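Local structure of lantibiotic dehydratase (Microbispora corallina, 5EHK) at residues F653-G656 with L657-Q660. The protein probably dehydrates serine and threonine residues of a lantibiotic precursor peptide in a tRNA-dependent manner during NAI-107 biosynthesis. Numbering follows the deposited sequence.
Sequences FELG and LEGQ
The backbone N-H groups of Leu657 and Glu658 each reach back three residues to a carbonyl of the preceding helical turn. Leu657 N donates to Glu654 O at 3.1 Å, and Glu658 N reaches Leu655 O at 2.9 Å with an N-H...O angle of 155°. A further, weak bond comes from a side chain: Gln660 NE2 lies 2.9 Å from Gly656 O, while Gln660 OE1 is taken by the backbone N of Asn499. The extended outer part of Gln660 thus links Gly656 with the loop carrying Asn499. Here the helix gives way to a type II beta turn from Leu657 to Gln660, closed by Gln660 N on Leu657 O at 3.3 Å; Gly659 adopts the positive phi (75°) expected at its third position. Two side-chain contacts join the segments as well. With CG anti to the backbone N (chi1 162°), the Phe653 ring is brought back toward the turn, where CZ meets Leu657 CD1 at 3.8 Å. Leu655 CD2 lies 4.2 Å from Glu658 CG, and the Leu655 side chain also packs on Leu620 and Leu622 of strand 620-624. The bent Glu658 chain carries its buried carboxylate to Leu620 N and, as a salt bridge, to Arg407.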
loop_
_atom_site.group_PDB
_atom_site.type_symbol
_atom_site.label_atom_id
_atom_site.label_comp_id
_atom_site.label_asym_id
_atom_site.label_seq_id
_atom_site.Cartn_x
_atom_site.Cartn_y
_atom_site.Cartn_z
ATOM N N PHE A 653 -13.753 -20.951 -10.011
ATOM C CA PHE A 653 -13.350 -21.582 -8.778
ATOM C C PHE A 653 -13.546 -20.646 -7.590
ATOM O O PHE A 653 -14.189 -21.010 -6.623
ATOM C CB PHE A 653 -11.910 -22.054 -8.857
ATOM C CG PHE A 653 -11.303 -22.316 -7.528
ATOM C CD1 PHE A 653 -11.715 -23.414 -6.780
ATOM C CD2 PHE A 653 -10.317 -21.478 -7.022
ATOM C CE1 PHE A 653 -11.150 -23.672 -5.537
ATOM C CE2 PHE A 653 -9.747 -21.717 -5.782
ATOM C CZ PHE A 653 -10.158 -22.828 -5.037
ATOM N N GLU A 654 -13.053 -19.422 -7.675
ATOM C CA GLU A 654 -13.094 -18.548 -6.497
ATOM C C GLU A 654 -14.511 -18.081 -6.182
ATOM O O GLU A 654 -14.858 -17.934 -5.033
ATOM C CB GLU A 654 -12.098 -17.369 -6.616
ATOM C CG GLU A 654 -10.635 -17.852 -6.789
ATOM C CD GLU A 654 -9.584 -16.740 -6.670
ATOM O OE1 GLU A 654 -9.921 -15.569 -6.976
ATOM O OE2 GLU A 654 -8.419 -17.038 -6.281
ATOM N N LEU A 655 -15.347 -17.912 -7.199
ATOM C CA LEU A 655 -16.729 -17.491 -6.988
ATOM C C LEU A 655 -17.512 -18.548 -6.189
ATOM O O LEU A 655 -18.344 -18.224 -5.327
ATOM C CB LEU A 655 -17.405 -17.217 -8.345
ATOM C CG LEU A 655 -17.005 -15.892 -9.009
ATOM C CD1 LEU A 655 -17.429 -15.835 -10.449
ATOM C CD2 LEU A 655 -17.584 -14.718 -8.248
ATOM N N GLY A 656 -17.203 -19.814 -6.453
ATOM C CA GLY A 656 -17.844 -20.895 -5.752
ATOM C C GLY A 656 -17.643 -20.773 -4.259
ATOM O O GLY A 656 -18.519 -21.184 -3.494
ATOM N N LEU A 657 -16.518 -20.195 -3.835
ATOM C CA LEU A 657 -16.251 -20.075 -2.399
ATOM C C LEU A 657 -16.746 -18.756 -1.789
ATOM O O LEU A 657 -16.584 -18.520 -0.587
ATOM C CB LEU A 657 -14.775 -20.312 -2.096
ATOM C CG LEU A 657 -14.257 -21.679 -2.534
ATOM C CD1 LEU A 657 -12.741 -21.738 -2.433
ATOM C CD2 LEU A 657 -14.914 -22.845 -1.718
ATOM N N GLU A 658 -17.380 -17.922 -2.611
ATOM C CA GLU A 658 -17.966 -16.682 -2.115
ATOM C C GLU A 658 -19.035 -16.994 -1.055
ATOM O O GLU A 658 -19.680 -18.049 -1.092
ATOM C CB GLU A 658 -18.549 -15.834 -3.263
ATOM C CG GLU A 658 -17.514 -15.036 -4.088
ATOM C CD GLU A 658 -16.889 -13.863 -3.322
ATOM O OE1 GLU A 658 -17.625 -12.876 -3.036
ATOM O OE2 GLU A 658 -15.662 -13.918 -3.033
ATOM N N GLY A 659 -19.176 -16.098 -0.090
ATOM C CA GLY A 659 -20.180 -16.239 0.937
ATOM C C GLY A 659 -19.837 -17.284 1.973
ATOM O O GLY A 659 -20.598 -17.502 2.906
ATOM N N GLN A 660 -18.702 -17.945 1.818
ATOM C CA GLN A 660 -18.285 -18.922 2.806
ATOM C C GLN A 660 -17.032 -18.471 3.579
ATOM O O GLN A 660 -16.012 -18.111 2.976
ATOM C CB GLN A 660 -17.985 -20.237 2.115
ATOM C CG GLN A 660 -19.068 -20.731 1.170
ATOM C CD GLN A 660 -18.703 -22.082 0.598
ATOM O OE1 GLN A 660 -18.482 -23.013 1.341
ATOM N NE2 GLN A 660 -18.523 -22.163 -0.713
#